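Local coordinates for putative iron-regulated protein A (PDB 4ECG), which is of unproven function but binds calcium ions and, as an imelysin-like member of the peptidase M75 family, may be a metalloendopeptidase, at residues 25-30 with 319-324; 63-68 with 175-180; 120-125 with 171-176. All blocks are in the same frame, centred on the assembly; numbering follows the deposited sequence.

Contact 1: residues 25-30 with 319-324; sequences AKPTED and TKMINP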
loop_
_atom_site.group_PDB
_atom_site.type_symbol
_atom_site.label_atom_id
_atom_site.label_comp_id
_atom_site.label_asym_id
_atom_site.label_seq_id
_atom_site.Cartn_x
_atom_site.Cartn_y
_atom_site.Cartn_z
ATOM N N ALA A 25 20.539 -8.583 -26.410
ATOM C CA ALA A 25 20.771 -7.215 -25.925
ATOM C C ALA A 25 20.751 -7.265 -24.393
ATOM O O ALA A 25 19.868 -7.868 -23.817
ATOM C CB ALA A 25 19.699 -6.258 -26.434
ATOM N N LYS A 26 21.759 -6.688 -23.755
ATOM C CA LYS A 26 21.761 -6.482 -22.331
ATOM C C LYS A 26 21.896 -4.995 -22.045
ATOM O O LYS A 26 22.688 -4.322 -22.656
ATOM C CB LYS A 26 22.885 -7.278 -21.673
ATOM C CG LYS A 26 22.801 -8.774 -21.968
ATOM C CD LYS A 26 23.343 -9.652 -20.840
ATOM C CE LYS A 26 24.019 -10.917 -21.387
ATOM N NZ LYS A 26 24.164 -11.977 -20.349
ATOM N N PRO A 27 21.107 -4.471 -21.104
ATOM C CA PRO A 27 21.199 -3.041 -20.848
ATOM C C PRO A 27 22.526 -2.623 -20.209
ATOM O O PRO A 27 23.120 -3.377 -19.454
ATOM C CB PRO A 27 20.033 -2.780 -19.894
ATOM C CG PRO A 27 19.747 -4.078 -19.232
ATOM C CD PRO A 27 20.148 -5.143 -20.204
ATOM N N THR A 28 22.954 -1.412 -20.528
ATOM C CA THR A 28 24.171 -0.845 -20.006
ATOM C C THR A 28 23.857 -0.304 -18.629
ATOM O O THR A 28 22.669 -0.199 -18.209
ATOM C CB THR A 28 24.689 0.315 -20.897
ATOM O OG1 THR A 28 23.682 1.319 -21.000
ATOM C CG2 THR A 28 25.005 -0.158 -22.281
ATOM N N GLU A 29 24.930 0.052 -17.928
ATOM C CA GLU A 29 24.796 0.649 -16.610
ATOM C C GLU A 29 24.135 2.012 -16.659
ATOM O O GLU A 29 23.272 2.269 -15.820
ATOM C CB GLU A 29 26.128 0.683 -15.859
ATOM C CG GLU A 29 26.506 -0.727 -15.420
ATOM C CD GLU A 29 27.700 -0.786 -14.507
ATOM O OE1 GLU A 29 27.749 0.029 -13.572
ATOM O OE2 GLU A 29 28.557 -1.664 -14.730
ATOM N N ASP A 30 24.507 2.847 -17.638
ATOM C CA ASP A 30 23.888 4.162 -17.802
ATOM C C ASP A 30 22.385 3.978 -18.051
ATOM O O ASP A 30 21.555 4.787 -17.558
ATOM C CB ASP A 30 24.537 5.025 -18.906
ATOM C CG ASP A 30 25.973 5.551 -18.529
ATOM O OD1 ASP A 30 26.297 5.718 -17.332
ATOM O OD2 ASP A 30 26.785 5.822 -19.443
ATOM N N THR A 319 13.032 -4.622 -20.214
ATOM C CA THR A 319 12.537 -5.983 -20.446
ATOM C C THR A 319 12.207 -6.251 -21.920
ATOM O O THR A 319 12.554 -7.309 -22.460
ATOM C CB THR A 319 11.293 -6.213 -19.600
ATOM O OG1 THR A 319 11.591 -5.772 -18.282
ATOM C CG2 THR A 319 10.854 -7.668 -19.610
ATOM N N LYS A 320 11.528 -5.305 -22.572
ATOM C CA LYS A 320 11.226 -5.441 -24.001
ATOM C C LYS A 320 12.504 -5.727 -24.802
ATOM O O LYS A 320 12.560 -6.687 -25.587
ATOM C CB LYS A 320 10.517 -4.177 -24.516
ATOM C CG LYS A 320 9.817 -4.308 -25.868
ATOM C CD LYS A 320 8.990 -3.068 -26.202
ATOM C CE LYS A 320 8.757 -2.946 -27.704
ATOM N NZ LYS A 320 7.696 -1.940 -27.998
HETATM N N MSE A 321 13.525 -4.902 -24.567
HETATM C CA MSE A 321 14.854 -5.038 -25.175
HETATM C C MSE A 321 15.472 -6.425 -24.921
HETATM O O MSE A 321 16.050 -7.009 -25.826
HETATM C CB MSE A 321 15.764 -3.906 -24.635
HETATM C CG MSE A 321 17.234 -3.819 -25.175
HETATM SE SE MSE A 321 18.507 -3.060 -23.831
HETATM C CE MSE A 321 17.497 -1.361 -23.549
ATOM N N ILE A 322 15.355 -6.948 -23.697
ATOM C CA ILE A 322 15.947 -8.249 -23.294
ATOM C C ILE A 322 15.140 -9.423 -23.874
ATOM O O ILE A 322 15.705 -10.358 -24.472
ATOM C CB ILE A 322 16.087 -8.385 -21.746
ATOM C CG1 ILE A 322 17.014 -7.311 -21.167
ATOM C CG2 ILE A 322 16.735 -9.704 -21.361
ATOM C CD1 ILE A 322 16.909 -7.118 -19.673
ATOM N N ASN A 323 13.814 -9.350 -23.753
ATOM C CA ASN A 323 12.924 -10.401 -24.281
ATOM C C ASN A 323 11.517 -9.888 -24.564
ATOM O O ASN A 323 10.712 -9.813 -23.641
ATOM C CB ASN A 323 12.889 -11.535 -23.275
ATOM C CG ASN A 323 12.187 -12.750 -23.796
ATOM O OD1 ASN A 323 11.085 -12.644 -24.339
ATOM N ND2 ASN A 323 12.812 -13.921 -23.648
ATOM N N PRO A 324 11.201 -9.517 -25.832
ATOM C CA PRO A 324 9.838 -8.946 -26.126
ATOM C C PRO A 324 8.648 -9.771 -25.619
ATOM O O PRO A 324 7.641 -9.187 -25.225
ATOM C CB PRO A 324 9.813 -8.846 -27.641
ATOM C CG PRO A 324 11.245 -8.738 -28.051
ATOM C CD PRO A 324 12.051 -9.513 -27.028
HETATM O O HOH W 1 18.836 -10.442 -24.048
#
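Ala25 and Ile322 form the closest backbone approach of segments 25-30 and 319-324, their CA atoms 5.6 Å apart. The first segment is a loop that runs into the first residues of helix 29-68; the second holds the last turn of helix 315-322, then Asn323 and the first residue of helix 324-343. No direct hydrogen bond links the two. Instead a water donates to both Ala25 O (2.8 Å) and Ile322 O, bridging the carbonyls where the loop passes the helix end.

The side chains make an apolar patch on the helix. Met321, present as selenomethionine, has CG anti to its backbone N (chi1 -178°), and that atom meets Ala25 CB at 3.7 Å. Farther out, its SE lies alongside the loop backbone, 4.0 Å from Pro27 CA and about as far from Pro27 N. Ile322 meets the same proline at another atom: its CD1 is 3.8 Å from Pro27 CD, and the Pro27 and Ile322 side chains cross at about a right angle. CG1 of Ile322 touches both Pro27 CD and Ala25 O.

In this largely helical imelysin-like fold the contact ties two helix boundaries together. Thr28 is the N-cap of helix 29-68. Asn323 is the single residue that breaks helix 315-322 from helix 324-343: its N still donates to Thr319 O within the old helix, whereas its OD1 caps the new one by accepting from Leu326 N. The amide ND2 of Asn323 bonds to Pro20 O and Asp22 OD1, and Ser23 OG bonds to Met321 O, so the chain just before Ala25 is fastened to the same helix end. Phe379, near the C terminus, packs on Pro27 and Ile322.

Contact 2: residues 63-68 with 175-180; sequences DKFIAS and EYLKLV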
loop_
_atom_site.group_PDB
_atom_site.type_symbol
_atom_site.label_atom_id
_atom_site.label_comp_id
_atom_site.label_asym_id
_atom_site.label_seq_id
_atom_site.Cartn_x
_atom_site.Cartn_y
_atom_site.Cartn_z
ATOM N N ASP A 63 -10.030 17.949 11.454
ATOM C CA ASP A 63 -10.060 19.054 12.439
ATOM C C ASP A 63 -11.325 19.875 12.363
ATOM O O ASP A 63 -11.869 20.297 13.377
ATOM C CB ASP A 63 -8.916 20.027 12.208
ATOM C CG ASP A 63 -7.576 19.548 12.818
ATOM O OD1 ASP A 63 -7.585 18.533 13.568
ATOM O OD2 ASP A 63 -6.534 20.220 12.536
ATOM N N LYS A 64 -11.756 20.167 11.143
ATOM C CA LYS A 64 -12.938 20.989 10.922
ATOM C C LYS A 64 -14.176 20.228 11.442
ATOM O O LYS A 64 -15.034 20.792 12.128
ATOM C CB LYS A 64 -13.015 21.322 9.437
ATOM C CG LYS A 64 -14.321 21.868 8.931
ATOM C CD LYS A 64 -14.224 22.109 7.404
ATOM C CE LYS A 64 -15.361 23.005 6.904
ATOM N NZ LYS A 64 -15.182 23.444 5.514
ATOM N N PHE A 65 -14.260 18.933 11.141
ATOM C CA PHE A 65 -15.282 18.104 11.783
ATOM C C PHE A 65 -15.200 18.063 13.318
ATOM O O PHE A 65 -16.214 18.235 14.004
ATOM C CB PHE A 65 -15.237 16.661 11.305
ATOM C CG PHE A 65 -16.093 15.742 12.128
ATOM C CD1 PHE A 65 -17.452 15.894 12.154
ATOM C CD2 PHE A 65 -15.541 14.739 12.890
ATOM C CE1 PHE A 65 -18.268 15.088 12.957
ATOM C CE2 PHE A 65 -16.340 13.898 13.649
ATOM C CZ PHE A 65 -17.710 14.065 13.681
ATOM N N ILE A 66 -14.032 17.797 13.883
ATOM C CA ILE A 66 -13.948 17.747 15.354
ATOM C C ILE A 66 -14.505 19.021 15.969
ATOM O O ILE A 66 -15.365 18.952 16.852
ATOM C CB ILE A 66 -12.544 17.408 15.865
ATOM C CG1 ILE A 66 -12.279 15.926 15.530
ATOM C CG2 ILE A 66 -12.455 17.667 17.367
ATOM C CD1 ILE A 66 -10.831 15.471 15.708
ATOM N N ALA A 67 -14.111 20.171 15.420
ATOM C CA ALA A 67 -14.575 21.496 15.870
ATOM C C ALA A 67 -16.096 21.726 15.771
ATOM O O ALA A 67 -16.650 22.498 16.581
ATOM C CB ALA A 67 -13.788 22.644 15.179
ATOM N N SER A 68 -16.798 21.058 14.844
ATOM C CA SER A 68 -18.235 21.464 14.547
ATOM C C SER A 68 -19.317 20.472 14.887
ATOM O O SER A 68 -20.439 20.851 15.201
ATOM C CB SER A 68 -18.405 21.676 13.042
ATOM O OG SER A 68 -18.130 20.445 12.354
ATOM N N GLU A 175 -11.081 13.229 20.643
ATOM C CA GLU A 175 -9.694 13.576 20.844
ATOM C C GLU A 175 -8.763 12.438 20.306
ATOM O O GLU A 175 -7.682 12.683 19.734
ATOM C CB GLU A 175 -9.452 13.896 22.319
ATOM C CG GLU A 175 -8.047 14.397 22.572
ATOM C CD GLU A 175 -7.691 15.735 21.870
ATOM O OE1 GLU A 175 -8.645 16.554 21.587
ATOM O OE2 GLU A 175 -6.444 15.955 21.628
ATOM N N TYR A 176 -9.214 11.188 20.448
ATOM C CA TYR A 176 -8.453 10.041 19.979
ATOM C C TYR A 176 -8.272 10.184 18.462
ATOM O O TYR A 176 -7.168 10.190 17.970
ATOM C CB TYR A 176 -9.214 8.772 20.415
ATOM C CG TYR A 176 -8.454 7.449 20.369
ATOM C CD1 TYR A 176 -7.418 7.201 19.446
ATOM C CD2 TYR A 176 -8.804 6.420 21.221
ATOM C CE1 TYR A 176 -6.793 5.969 19.363
ATOM C CE2 TYR A 176 -8.152 5.209 21.152
ATOM C CZ TYR A 176 -7.142 4.994 20.243
ATOM O OH TYR A 176 -6.496 3.777 20.261
ATOM N N LEU A 177 -9.379 10.395 17.747
ATOM C CA LEU A 177 -9.413 10.621 16.304
ATOM C C LEU A 177 -8.453 11.741 15.871
ATOM O O LEU A 177 -7.770 11.613 14.845
ATOM C CB LEU A 177 -10.838 10.935 15.833
ATOM C CG LEU A 177 -11.061 11.280 14.333
ATOM C CD1 LEU A 177 -10.550 10.129 13.429
ATOM C CD2 LEU A 177 -12.528 11.687 13.995
ATOM N N LYS A 178 -8.410 12.826 16.620
ATOM C CA LYS A 178 -7.496 13.935 16.335
ATOM C C LYS A 178 -6.048 13.469 16.488
ATOM O O LYS A 178 -5.216 13.738 15.617
ATOM C CB LYS A 178 -7.743 15.088 17.294
ATOM C CG LYS A 178 -7.028 16.400 16.977
ATOM C CD LYS A 178 -7.005 17.376 18.152
ATOM C CE LYS A 178 -8.057 18.488 18.100
ATOM N NZ LYS A 178 -8.132 19.246 19.420
ATOM N N LEU A 179 -5.750 12.733 17.560
ATOM C CA LEU A 179 -4.366 12.318 17.817
ATOM C C LEU A 179 -3.850 11.319 16.773
ATOM O O LEU A 179 -2.724 11.432 16.306
ATOM C CB LEU A 179 -4.207 11.769 19.238
ATOM C CG LEU A 179 -4.327 12.843 20.310
ATOM C CD1 LEU A 179 -4.585 12.158 21.635
ATOM C CD2 LEU A 179 -3.052 13.693 20.336
ATOM N N VAL A 180 -4.720 10.377 16.407
ATOM C CA VAL A 180 -4.437 9.458 15.389
ATOM C C VAL A 180 -4.132 10.152 14.047
ATOM O O VAL A 180 -3.144 9.823 13.385
ATOM C CB VAL A 180 -5.583 8.457 15.307
ATOM C CG1 VAL A 180 -5.559 7.755 13.976
ATOM C CG2 VAL A 180 -5.552 7.515 16.552
#
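Lys178 meets Ile66 where segment 63-68, the end of helix 29-68, runs nearly antiparallel to segment 175-180 of helix 171-196, the segment axes 10.4 Å apart at 165°. Followed outward, the lysine starts at CB, tightly packed against Ile66 CD1 at 3.5 Å. Its CG, anti to the backbone N, is 4.1 Å both from Ile66 CD1 and from Asp63 OD1. The chain then bends at chi3 (-100°), which swings CE aside, and NZ ends at Glu175 OE1 of its own helix in a weak salt bridge of 3.5 Å. Asp63 OD1 stays 5.9 Å from Lys178 NZ, so any attraction there acts at a distance; its salt-bridge partner is Lys59, one turn earlier.

On the buried side, Ile66 CD1 also reaches Leu177 CG at 4.4 Å, and Leu177 CD2 sits at the edge of the Phe65 ring, near its plane. The pair is a helix-helix packing contact of the bundle. Leu177 leans on Met154 and Leu155 of helix 147-155, while Phe65 packs against Asp73 and Leu74 of helix 71-89 and against Leu164, just past strand 160-161 and beside the calcium ligands Asp163 and Glu165.

Contact 3: residues 120-125 with 171-176; sequences EIIATG and KNELEY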
loop_
_atom_site.group_PDB
_atom_site.type_symbol
_atom_site.label_atom_id
_atom_site.label_comp_id
_atom_site.label_asym_id
_atom_site.label_seq_id
_atom_site.Cartn_x
_atom_site.Cartn_y
_atom_site.Cartn_z
ATOM N N GLU A 120 -10.702 0.797 25.706
ATOM C CA GLU A 120 -10.162 1.111 26.997
ATOM C C GLU A 120 -9.667 2.558 27.022
ATOM O O GLU A 120 -9.932 3.300 27.977
ATOM C CB GLU A 120 -9.035 0.135 27.343
ATOM C CG GLU A 120 -8.581 0.132 28.800
ATOM C CD GLU A 120 -7.254 -0.608 28.967
ATOM O OE1 GLU A 120 -7.189 -1.806 28.628
ATOM O OE2 GLU A 120 -6.269 0.022 29.390
ATOM N N ILE A 121 -8.960 2.969 25.984
ATOM C CA ILE A 121 -8.460 4.335 25.928
ATOM C C ILE A 121 -9.663 5.333 25.842
ATOM O O ILE A 121 -9.669 6.378 26.483
ATOM C CB ILE A 121 -7.455 4.526 24.752
ATOM C CG1 ILE A 121 -6.162 3.771 25.025
ATOM C CG2 ILE A 121 -7.138 6.002 24.550
ATOM C CD1 ILE A 121 -5.259 3.666 23.824
ATOM N N ILE A 122 -10.695 4.983 25.094
ATOM C CA ILE A 122 -11.839 5.837 24.994
ATOM C C ILE A 122 -12.430 6.063 26.397
ATOM O O ILE A 122 -12.897 7.160 26.692
ATOM C CB ILE A 122 -12.921 5.260 24.040
ATOM C CG1 ILE A 122 -12.386 5.263 22.592
ATOM C CG2 ILE A 122 -14.225 6.048 24.190
ATOM C CD1 ILE A 122 -13.235 4.462 21.589
ATOM N N ALA A 123 -12.378 5.030 27.255
ATOM C CA ALA A 123 -12.913 5.105 28.602
ATOM C C ALA A 123 -11.986 5.853 29.558
ATOM O O ALA A 123 -12.475 6.578 30.399
ATOM C CB ALA A 123 -13.217 3.720 29.152
ATOM N N THR A 124 -10.678 5.650 29.473
ATOM C CA THR A 124 -9.762 6.154 30.512
ATOM C C THR A 124 -9.154 7.469 30.088
ATOM O O THR A 124 -8.793 8.259 30.896
ATOM C CB THR A 124 -8.551 5.203 30.774
ATOM O OG1 THR A 124 -7.836 4.971 29.546
ATOM C CG2 THR A 124 -9.002 3.883 31.414
ATOM N N GLY A 125 -9.023 7.668 28.792
ATOM C CA GLY A 125 -8.360 8.833 28.269
ATOM C C GLY A 125 -6.873 8.745 28.328
ATOM O O GLY A 125 -6.227 9.763 28.239
ATOM N N LYS A 171 -16.625 11.950 23.826
ATOM C CA LYS A 171 -15.737 13.141 23.854
ATOM C C LYS A 171 -14.270 12.665 23.719
ATOM O O LYS A 171 -13.495 13.248 22.988
ATOM C CB LYS A 171 -15.916 13.970 25.180
ATOM C CG LYS A 171 -15.936 15.546 25.175
ATOM C CD LYS A 171 -15.489 16.213 26.564
ATOM C CE LYS A 171 -16.174 17.541 27.103
ATOM N NZ LYS A 171 -17.272 17.617 28.212
ATOM N N ASN A 172 -13.891 11.614 24.457
ATOM C CA ASN A 172 -12.535 11.082 24.392
ATOM C C ASN A 172 -12.216 10.496 23.017
ATOM O O ASN A 172 -11.093 10.563 22.565
ATOM C CB ASN A 172 -12.274 10.020 25.450
ATOM C CG ASN A 172 -12.028 10.594 26.828
ATOM O OD1 ASN A 172 -11.887 11.788 26.972
ATOM N ND2 ASN A 172 -11.979 9.719 27.861
ATOM N N GLU A 173 -13.211 9.915 22.365
ATOM C CA GLU A 173 -13.019 9.268 21.087
ATOM C C GLU A 173 -12.714 10.310 20.032
ATOM O O GLU A 173 -11.965 10.030 19.127
ATOM C CB GLU A 173 -14.275 8.518 20.755
ATOM C CG GLU A 173 -14.244 7.714 19.481
ATOM C CD GLU A 173 -15.558 7.003 19.231
ATOM O OE1 GLU A 173 -16.508 7.208 20.028
ATOM O OE2 GLU A 173 -15.619 6.213 18.255
ATOM N N LEU A 174 -13.260 11.521 20.174
ATOM C CA LEU A 174 -12.965 12.624 19.262
ATOM C C LEU A 174 -11.524 13.070 19.412
ATOM O O LEU A 174 -10.812 13.286 18.421
ATOM C CB LEU A 174 -13.894 13.823 19.506
ATOM C CG LEU A 174 -15.314 13.595 18.937
ATOM C CD1 LEU A 174 -16.276 14.569 19.588
ATOM C CD2 LEU A 174 -15.381 13.699 17.407
ATOM N N GLU A 175 -11.081 13.229 20.643
ATOM C CA GLU A 175 -9.694 13.576 20.844
ATOM C C GLU A 175 -8.763 12.438 20.306
ATOM O O GLU A 175 -7.682 12.683 19.734
ATOM C CB GLU A 175 -9.452 13.896 22.319
ATOM C CG GLU A 175 -8.047 14.397 22.572
ATOM C CD GLU A 175 -7.691 15.735 21.870
ATOM O OE1 GLU A 175 -8.645 16.554 21.587
ATOM O OE2 GLU A 175 -6.444 15.955 21.628
ATOM N N TYR A 176 -9.214 11.188 20.448
ATOM C CA TYR A 176 -8.453 10.041 19.979
ATOM C C TYR A 176 -8.272 10.184 18.462
ATOM O O TYR A 176 -7.168 10.190 17.970
ATOM C CB TYR A 176 -9.214 8.772 20.415
ATOM C CG TYR A 176 -8.454 7.449 20.369
ATOM C CD1 TYR A 176 -7.418 7.201 19.446
ATOM C CD2 TYR A 176 -8.804 6.420 21.221
ATOM C CE1 TYR A 176 -6.793 5.969 19.363
ATOM C CE2 TYR A 176 -8.152 5.209 21.152
ATOM C CZ TYR A 176 -7.142 4.994 20.243
ATOM O OH TYR A 176 -6.496 3.777 20.261
#
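Tyr176 turns its CD2-CE2 side to two consecutive isoleucines, Ile121 and Ile122, which approach the ring obliquely. Ile121 CG2 is 3.6 Å from Tyr176 CE2, with Ile121 CB almost as near, and Ile122 CG1 is 4.0 Å from Tyr176 CD2. Both isoleucine side chains cross the tyrosine at about a right angle. The second flat group, the amide of Asn172, has Ile122 O close to its own plane. In the imelysin-like helical fold this is the corner where the C-terminal end of helix 115-124 crosses the first turns of helix 171-196, the segment axes 8.3 Å apart at 117°.

With CG anti to its backbone N (chi1 -164°), Tyr176 sends its ring toward helix 115-124. Beyond the ring, Tyr176 OH touches Ile121 CD1 and is hydrogen-bonded to Leu145 O, which satisfies this buried polar end. Ile122 also meets Glu173 of the other helix: the two side chains lie side by side, pointing the same way, with Ile122 CD1 4.0 Å from Glu173 CG. The extended glutamate carries its carboxylate past the isoleucine, where OE2 forms a salt bridge with Arg162 and OE1 accepts from Ala170 N. A pentaethylene glycol, probably from the crystallisation liquor, lies close by.

Asn172 makes the polar link between the helices. Its ND2 donates to Ile122 O over 3.0 Å with an N-H...O angle of 153°, coming from above the carbonyl plane, and Asn172 CB rests 3.2 Å from that same oxygen. The helix ends just beyond, where Gly125 takes a positive phi and its N lies 3.7 Å from Asn172 ND2. One turn back, Glu120 O accepts from both Thr124 N and Thr124 OG1, the hydroxyl at 3.1 Å.

From the N terminus, the chain enters contact 1 as it runs into helix 29-68, and the loop it closes, 288 residues long, ends at segment 319-324. Both other contacts fall within that span. Contact 2 takes the far end of helix 29-68 to helix 171-196; helix 115-124 lies along the chain between them, and contact 3 joins its end to the start of helix 171-196, so both contacts finish on that helix. Contacts 2 and 3 share Glu175 and Tyr176, and touch where Ile66 CD1 packs on Leu174 O. Contact 1 lies on the opposite side of the chain's centre, about 52 Å from contact 2 between centres, so helix 29-68 spans the molecule between them.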